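Local coordinates for protein citrinin polyketide synthase (Monascus purpureus, PDB 5MPT) that carries out programmed C-methylation of the growing polyketide chain, as the methyltransferase domain of the non-reducing synthase that builds the keto-aldehyde precursor of the mycotoxin citrinin, at residues K140-T145 / V323-G328; H55-F60 / G94-A99. All blocks are in the same frame, centred on the assembly; numbering follows the deposited sequence.

Overall arrangement
Following the chain from its N terminus, contact 2 comes first: it joins the end of helix 40-62 to the end of helix 86-98, closing a loop that stays within the helix-turn-helix family region. Contact 1 opens later, where helix 136-146 meets helix 321-327, and the 177 residues between its segments include most of the strands of the mixed sheet of the methyltransferase core. The two contacts therefore follow in series, neither nested nor crossed. In space their centres are about 13 Å apart, and they touch: Phe-325 of contact 1 packs on His-55 and Ile-56 of contact 2, while His-55 and Ser-143 probably share a hydrogen bond.

Contact 1: residues K140-T145 / V323-G328; sequences KLTSLT and VDFIFG
Where the N-terminal helical part of the CMeT domain meets the helix that follows strand 309-316 of its methyltransferase core, Ile-326 projects onto Leu-141, Thr-142 and Thr-145. Its CD1 does much of the touching, lying 3.8 Å from Leu-141 CG and 3.6 Å from Thr-142 OG1. That hydroxyl is engaged within its own helix, hydrogen-bonded to Glu-138 O. Further along, Thr-145 OG1 sits 3.8 Å from Ile-326 CG1, the two side chains crossing at about a right angle.

The local axes of helices 136-146 and 321-327 approach to 9.4 Å at 44°, with Ile-326 contributing the largest share of the buried surface. The fold here is a Rossmann-like methyltransferase, and the contact lies near its active site: the side chain of Leu-141 is about 7 Å from that of the catalytic Tyr-177.

Polar bridging comes from one water, 2.6 Å from Thr-145 OG1, which donates to Phe-325 O at 2.9 Å. The same water lies above one face of the Phe-325 ring, toward its rim. Phe-325 has CG anti to the backbone N (chi1 179°). Its CE2 lies 3.8 Å from Thr-142 O, which is at the ring edge near its plane, and the ring also stacks with Phe-149.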
ATOM      1  N   LYS A 140      -9.097 -10.273  -8.822  1.00 22.45           N
ATOM      2  CA  LYS A 140     -10.532 -10.077  -8.709  1.00 23.33           C
ATOM      3  C   LYS A 140     -10.857  -8.596  -8.551  1.00 24.73           C
ATOM      4  O   LYS A 140     -11.815  -8.100  -9.166  1.00 27.30           O
ATOM      5  CB  LYS A 140     -11.087 -10.865  -7.524  1.00 25.53           C
ATOM      6  CG  LYS A 140     -10.942 -12.371  -7.600  1.00 28.59           C
ATOM      7  CD  LYS A 140     -11.604 -13.010  -6.376  1.00 32.63           C
ATOM      8  CE  LYS A 140     -11.455 -14.514  -6.335  1.00 41.72           C
ATOM      9  NZ  LYS A 140     -11.718 -15.021  -4.944  1.00 49.70           N
ATOM     10  N   LEU A 141     -10.088  -7.878  -7.722  1.00 25.18           N
ATOM     11  CA  LEU A 141     -10.321  -6.448  -7.576  1.00 23.06           C
ATOM     12  C   LEU A 141     -10.097  -5.726  -8.896  1.00 23.46           C
ATOM     13  O   LEU A 141     -10.810  -4.768  -9.217  1.00 25.51           O
ATOM     14  CB  LEU A 141      -9.418  -5.866  -6.494  1.00 23.07           C
ATOM     15  CG  LEU A 141      -9.791  -4.494  -5.916  1.00 24.71           C
ATOM     16  CD1 LEU A 141     -11.148  -4.536  -5.247  1.00 26.24           C
ATOM     17  CD2 LEU A 141      -8.716  -4.079  -4.952  1.00 25.02           C
ATOM     18  N   THR A 142      -9.096  -6.163  -9.661  1.00 25.50           N
ATOM     19  CA  THR A 142      -8.818  -5.541 -10.952  1.00 25.32           C
ATOM     20  C   THR A 142     -10.039  -5.618 -11.876  1.00 24.59           C
ATOM     21  O   THR A 142     -10.416  -4.628 -12.536  1.00 24.47           O
ATOM     22  CB  THR A 142      -7.601  -6.232 -11.571  1.00 25.42           C
ATOM     23  OG1 THR A 142      -6.428  -5.883 -10.820  1.00 24.63           O
ATOM     24  CG2 THR A 142      -7.411  -5.829 -13.042  1.00 24.08           C
ATOM     25  N   SER A 143     -10.733  -6.751 -11.872  1.00 24.30           N
ATOM     26  CA  SER A 143     -11.906  -6.837 -12.727  1.00 26.31           C
ATOM     27  C   SER A 143     -13.145  -6.181 -12.119  1.00 25.92           C
ATOM     28  O   SER A 143     -14.017  -5.707 -12.872  1.00 25.63           O
ATOM     29  CB  SER A 143     -12.179  -8.298 -13.080  1.00 28.14           C
ATOM     30  OG  SER A 143     -11.297  -8.694 -14.109  1.00 29.85           O
ATOM     31  N   LEU A 144     -13.231  -6.117 -10.785  1.00 27.72           N
ATOM     32  CA  LEU A 144     -14.377  -5.496 -10.120  1.00 28.36           C
ATOM     33  C   LEU A 144     -14.529  -4.038 -10.537  1.00 26.56           C
ATOM     34  O   LEU A 144     -15.619  -3.598 -10.955  1.00 26.66           O
ATOM     35  CB  LEU A 144     -14.223  -5.620  -8.598  1.00 30.07           C
ATOM     36  CG  LEU A 144     -15.368  -5.104  -7.709  1.00 34.50           C
ATOM     37  CD1 LEU A 144     -15.230  -5.629  -6.281  1.00 34.42           C
ATOM     38  CD2 LEU A 144     -15.405  -3.599  -7.628  1.00 38.83           C
ATOM     39  N   THR A 145     -13.446  -3.270 -10.468  1.00 24.99           N
ATOM     40  CA  THR A 145     -13.527  -1.906 -10.986  1.00 26.48           C
ATOM     41  C   THR A 145     -13.300  -1.887 -12.486  1.00 25.56           C
ATOM     42  O   THR A 145     -13.941  -1.113 -13.198  1.00 24.74           O
ATOM     43  CB  THR A 145     -12.507  -0.984 -10.299  1.00 28.37           C
ATOM     44  OG1 THR A 145     -11.188  -1.500 -10.487  1.00 27.71           O
ATOM     45  CG2 THR A 145     -12.779  -0.871  -8.805  1.00 29.40           C
ATOM     46  N   VAL A 323      -2.274  -1.680  -9.270  1.00 21.99           N
ATOM     47  CA  VAL A 323      -2.518  -0.798  -8.130  1.00 21.64           C
ATOM     48  C   VAL A 323      -2.980   0.577  -8.609  1.00 22.51           C
ATOM     49  O   VAL A 323      -4.000   1.113  -8.148  1.00 22.75           O
ATOM     50  CB  VAL A 323      -1.250  -0.693  -7.260  1.00 23.15           C
ATOM     51  CG1 VAL A 323      -1.452   0.283  -6.101  1.00 23.18           C
ATOM     52  CG2 VAL A 323      -0.834  -2.092  -6.764  1.00 23.45           C
ATOM     53  N   ASP A 324      -2.216   1.190  -9.512  1.00 22.56           N
ATOM     54  CA  ASP A 324      -2.663   2.447 -10.109  1.00 23.00           C
ATOM     55  C   ASP A 324      -4.030   2.309 -10.763  1.00 21.02           C
ATOM     56  O   ASP A 324      -4.874   3.200 -10.660  1.00 23.97           O
ATOM     57  CB  ASP A 324      -1.650   2.938 -11.133  1.00 26.43           C
ATOM     58  CG  ASP A 324      -0.498   3.653 -10.485  1.00 30.37           C
ATOM     59  OD1 ASP A 324      -0.791   4.517  -9.641  1.00 31.67           O
ATOM     60  OD2 ASP A 324       0.671   3.363 -10.818  1.00 30.94           O
ATOM     61  N   PHE A 325      -4.254   1.218 -11.482  1.00 21.69           N
ATOM     62  CA  PHE A 325      -5.478   1.072 -12.266  1.00 22.75           C
ATOM     63  C   PHE A 325      -6.711   1.106 -11.378  1.00 24.58           C
ATOM     64  O   PHE A 325      -7.748   1.667 -11.754  1.00 26.07           O
ATOM     65  CB  PHE A 325      -5.417  -0.237 -13.035  1.00 21.53           C
ATOM     66  CG  PHE A 325      -6.631  -0.521 -13.874  1.00 23.49           C
ATOM     67  CD1 PHE A 325      -7.013   0.335 -14.894  1.00 25.63           C
ATOM     68  CD2 PHE A 325      -7.405  -1.653 -13.649  1.00 24.09           C
ATOM     69  CE1 PHE A 325      -8.120   0.055 -15.665  1.00 25.96           C
ATOM     70  CE2 PHE A 325      -8.512  -1.936 -14.432  1.00 24.60           C
ATOM     71  CZ  PHE A 325      -8.884  -1.053 -15.413  1.00 25.06           C
ATOM     72  N   ILE A 326      -6.615   0.511 -10.192  1.00 24.94           N
ATOM     73  CA  ILE A 326      -7.733   0.453  -9.258  1.00 25.54           C
ATOM     74  C   ILE A 326      -7.769   1.678  -8.375  1.00 26.46           C
ATOM     75  O   ILE A 326      -8.785   2.363  -8.288  1.00 25.73           O
ATOM     76  CB  ILE A 326      -7.643  -0.785  -8.364  1.00 22.76           C
ATOM     77  CG1 ILE A 326      -7.657  -2.038  -9.231  1.00 23.38           C
ATOM     78  CG2 ILE A 326      -8.773  -0.785  -7.324  1.00 23.29           C
ATOM     79  CD1 ILE A 326      -7.308  -3.314  -8.507  1.00 25.11           C
ATOM     80  N   PHE A 327      -6.694   1.890  -7.625  1.00 27.25           N
ATOM     81  CA  PHE A 327      -6.708   2.952  -6.639  1.00 24.77           C
ATOM     82  C   PHE A 327      -6.685   4.320  -7.275  1.00 25.01           C
ATOM     83  O   PHE A 327      -7.159   5.285  -6.658  1.00 24.57           O
ATOM     84  CB  PHE A 327      -5.535   2.771  -5.679  1.00 23.08           C
ATOM     85  CG  PHE A 327      -5.719   1.619  -4.738  1.00 26.71           C
ATOM     86  CD1 PHE A 327      -5.310   0.348  -5.079  1.00 26.35           C
ATOM     87  CD2 PHE A 327      -6.275   1.824  -3.483  1.00 31.05           C
ATOM     88  CE1 PHE A 327      -5.493  -0.724  -4.212  1.00 28.87           C
ATOM     89  CE2 PHE A 327      -6.434   0.760  -2.595  1.00 32.86           C
ATOM     90  CZ  PHE A 327      -6.050  -0.503  -2.958  1.00 31.25           C
ATOM     91  N   GLY A 328      -6.218   4.424  -8.518  1.00 26.14           N
ATOM     92  CA  GLY A 328      -6.224   5.704  -9.168  1.00 26.14           C
ATOM     93  C   GLY A 328      -7.613   6.254  -9.394  1.00 27.52           C
ATOM     94  O   GLY A 328      -7.749   7.454  -9.649  1.00 29.30           O
TER
HETATM   95  O   HOH W   1     -10.113   0.054 -12.329  1.00 26.70           O

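Contact 2: residues H55-F60 / G94-A99; sequences HIVNAF and GLLEEA
A chi1 of -69° turns Ile-56 CG1 anti to its carbonyl carbon and places CG2 beside that carbon, while Leu-96 CG is likewise set anti to its own carbonyl carbon. The two side chains slide past each other in opposite directions, and CG2 of Ile-56 comes up against the fork of the leucine, 3.6 Å from Leu-96 CD1 and equally close to Leu-96 CD2. From the next turn of its helix, Phe-60 reaches tip to tip with the leucine, its CE2 3.5 Å from Leu-96 CD1. The same CG2 of Ile-56 also lies over one face of the Phe-60 ring, toward its rim, so a single methyl meets both leucine and phenylalanine.

Helices 40-62 and 86-98 belong to the helix-turn-helix region of this methyltransferase, and their local axes pass 11.3 Å apart at 118°, a separation bridged by apolar side chains. Looser contacts widen the patch: Ile-56 CD1 is 4.3 Å from Leu-95 CD1, and Val-57 CG2 stands at the same distance from Leu-96 CD2. Val-57 also packs on Ile-67 and Leu-101, and the Phe-60 ring meets that of Tyr-93 with planes at about 55°.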
ATOM      1  N   HIS A  55      -9.116  -4.316 -20.042  1.00 23.67           N
ATOM      2  CA  HIS A  55     -10.245  -3.585 -19.478  1.00 23.39           C
ATOM      3  C   HIS A  55     -10.287  -2.151 -19.985  1.00 23.62           C
ATOM      4  O   HIS A  55     -11.362  -1.604 -20.248  1.00 22.51           O
ATOM      5  CB  HIS A  55     -10.158  -3.570 -17.964  1.00 24.40           C
ATOM      6  CG  HIS A  55     -10.639  -4.806 -17.288  1.00 23.99           C
ATOM      7  ND1 HIS A  55     -11.909  -5.304 -17.439  1.00 24.98           N
ATOM      8  CD2 HIS A  55     -10.019  -5.625 -16.405  1.00 24.07           C
ATOM      9  CE1 HIS A  55     -12.061  -6.371 -16.679  1.00 25.74           C
ATOM     10  NE2 HIS A  55     -10.924  -6.585 -16.035  1.00 26.09           N
ATOM     11  N   ILE A  56      -9.123  -1.536 -20.154  1.00 24.93           N
ATOM     12  CA  ILE A  56      -9.067  -0.167 -20.652  1.00 25.42           C
ATOM     13  C   ILE A  56      -9.556  -0.111 -22.090  1.00 23.09           C
ATOM     14  O   ILE A  56     -10.371   0.745 -22.460  1.00 22.90           O
ATOM     15  CB  ILE A  56      -7.633   0.379 -20.523  1.00 25.00           C
ATOM     16  CG1 ILE A  56      -7.277   0.583 -19.066  1.00 24.29           C
ATOM     17  CG2 ILE A  56      -7.500   1.689 -21.293  1.00 25.02           C
ATOM     18  CD1 ILE A  56      -5.812   0.619 -18.818  1.00 23.58           C
ATOM     19  N   VAL A  57      -9.093  -1.055 -22.918  1.00 22.53           N
ATOM     20  CA  VAL A  57      -9.508  -1.091 -24.307  1.00 22.55           C
ATOM     21  C   VAL A  57     -11.027  -1.232 -24.399  1.00 23.99           C
ATOM     22  O   VAL A  57     -11.693  -0.515 -25.157  1.00 23.07           O
ATOM     23  CB  VAL A  57      -8.800  -2.233 -25.053  1.00 25.63           C
ATOM     24  CG1 VAL A  57      -9.464  -2.436 -26.404  1.00 29.37           C
ATOM     25  CG2 VAL A  57      -7.338  -1.921 -25.257  1.00 24.99           C
ATOM     26  N   ASN A  58     -11.594  -2.126 -23.583  1.00 24.20           N
ATOM     27  CA  ASN A  58     -13.040  -2.292 -23.552  1.00 24.78           C
ATOM     28  C   ASN A  58     -13.754  -1.006 -23.159  1.00 25.15           C
ATOM     29  O   ASN A  58     -14.791  -0.675 -23.739  1.00 28.33           O
ATOM     30  CB  ASN A  58     -13.412  -3.421 -22.596  1.00 23.78           C
ATOM     31  CG  ASN A  58     -13.113  -4.775 -23.152  1.00 25.94           C
ATOM     32  OD1 ASN A  58     -12.903  -4.940 -24.366  1.00 27.09           O
ATOM     33  ND2 ASN A  58     -13.108  -5.781 -22.276  1.00 26.46           N
ATOM     34  N   ALA A  59     -13.243  -0.290 -22.151  1.00 24.80           N
ATOM     35  CA  ALA A  59     -13.867   0.960 -21.730  1.00 24.11           C
ATOM     36  C   ALA A  59     -13.801   2.009 -22.838  1.00 25.10           C
ATOM     37  O   ALA A  59     -14.754   2.765 -23.071  1.00 25.35           O
ATOM     38  CB  ALA A  59     -13.185   1.448 -20.443  1.00 22.63           C
ATOM     39  N   PHE A  60     -12.662   2.082 -23.515  1.00 25.08           N
ATOM     40  CA  PHE A  60     -12.479   3.039 -24.590  1.00 24.54           C
ATOM     41  C   PHE A  60     -13.476   2.795 -25.722  1.00 24.05           C
ATOM     42  O   PHE A  60     -14.113   3.734 -26.236  1.00 23.23           O
ATOM     43  CB  PHE A  60     -11.038   2.921 -25.074  1.00 26.61           C
ATOM     44  CG  PHE A  60     -10.090   3.793 -24.336  1.00 25.59           C
ATOM     45  CD1 PHE A  60     -10.232   4.012 -22.967  1.00 23.62           C
ATOM     46  CD2 PHE A  60      -9.055   4.419 -25.003  1.00 27.32           C
ATOM     47  CE1 PHE A  60      -9.375   4.846 -22.297  1.00 23.60           C
ATOM     48  CE2 PHE A  60      -8.180   5.248 -24.312  1.00 25.06           C
ATOM     49  CZ  PHE A  60      -8.344   5.464 -22.980  1.00 23.57           C
ATOM     50  N   GLY A  94      -0.781   6.515 -20.535  1.00 30.05           N
ATOM     51  CA  GLY A  94       0.576   6.016 -20.408  1.00 31.32           C
ATOM     52  C   GLY A  94       0.640   4.506 -20.431  1.00 31.79           C
ATOM     53  O   GLY A  94       1.520   3.923 -21.074  1.00 32.33           O
ATOM     54  N   LEU A  95      -0.265   3.844 -19.711  1.00 29.93           N
ATOM     55  CA  LEU A  95      -0.225   2.385 -19.720  1.00 29.56           C
ATOM     56  C   LEU A  95      -0.502   1.853 -21.118  1.00 28.02           C
ATOM     57  O   LEU A  95       0.143   0.904 -21.571  1.00 28.76           O
ATOM     58  CB  LEU A  95      -1.225   1.789 -18.728  1.00 33.74           C
ATOM     59  CG  LEU A  95      -1.074   2.042 -17.235  1.00 45.48           C
ATOM     60  CD1 LEU A  95      -2.201   1.293 -16.534  1.00 47.17           C
ATOM     61  CD2 LEU A  95       0.307   1.634 -16.687  1.00 55.33           C
ATOM     62  N   LEU A  96      -1.461   2.455 -21.823  1.00 28.53           N
ATOM     63  CA  LEU A  96      -1.754   1.992 -23.173  1.00 28.57           C
ATOM     64  C   LEU A  96      -0.549   2.181 -24.078  1.00 31.00           C
ATOM     65  O   LEU A  96      -0.291   1.356 -24.966  1.00 30.93           O
ATOM     66  CB  LEU A  96      -2.967   2.730 -23.733  1.00 26.65           C
ATOM     67  CG  LEU A  96      -4.323   2.349 -23.153  1.00 28.07           C
ATOM     68  CD1 LEU A  96      -5.376   3.265 -23.770  1.00 27.57           C
ATOM     69  CD2 LEU A  96      -4.671   0.911 -23.445  1.00 30.57           C
ATOM     70  N   GLU A  97       0.194   3.274 -23.879  1.00 33.27           N
ATOM     71  CA  GLU A  97       1.411   3.474 -24.655  1.00 36.90           C
ATOM     72  C   GLU A  97       2.463   2.433 -24.294  1.00 35.18           C
ATOM     73  O   GLU A  97       3.101   1.853 -25.184  1.00 34.13           O
ATOM     74  CB  GLU A  97       1.956   4.889 -24.451  1.00 42.80           C
ATOM     75  CG  GLU A  97       3.111   5.229 -25.396  1.00 49.24           C
ATOM     76  CD  GLU A  97       3.538   6.684 -25.334  1.00 51.92           C
ATOM     77  OE1 GLU A  97       3.771   7.188 -24.210  1.00 51.15           O
ATOM     78  OE2 GLU A  97       3.633   7.317 -26.416  1.00 53.34           O
ATOM     79  N   GLU A  98       2.650   2.158 -23.000  1.00 36.59           N
ATOM     80  CA  GLU A  98       3.622   1.138 -22.618  1.00 38.65           C
ATOM     81  C   GLU A  98       3.269  -0.218 -23.213  1.00 36.03           C
ATOM     82  O   GLU A  98       4.168  -1.007 -23.519  1.00 36.28           O
ATOM     83  CB  GLU A  98       3.729   1.037 -21.092  1.00 45.51           C
ATOM     84  CG  GLU A  98       4.443   2.213 -20.436  1.00 59.33           C
ATOM     85  CD  GLU A  98       4.339   2.181 -18.914  1.00 74.57           C
ATOM     86  OE1 GLU A  98       4.508   3.245 -18.275  1.00 79.26           O
ATOM     87  OE2 GLU A  98       4.073   1.092 -18.358  1.00 80.84           O
ATOM     88  N   ALA A  99       1.979  -0.511 -23.367  1.00 33.80           N
ATOM     89  CA  ALA A  99       1.516  -1.737 -23.993  1.00 35.34           C
ATOM     90  C   ALA A  99       1.636  -1.682 -25.505  1.00 35.30           C
ATOM     91  O   ALA A  99       1.297  -2.662 -26.177  1.00 34.14           O
ATOM     92  CB  ALA A  99       0.061  -2.008 -23.605  1.00 38.22           C
TER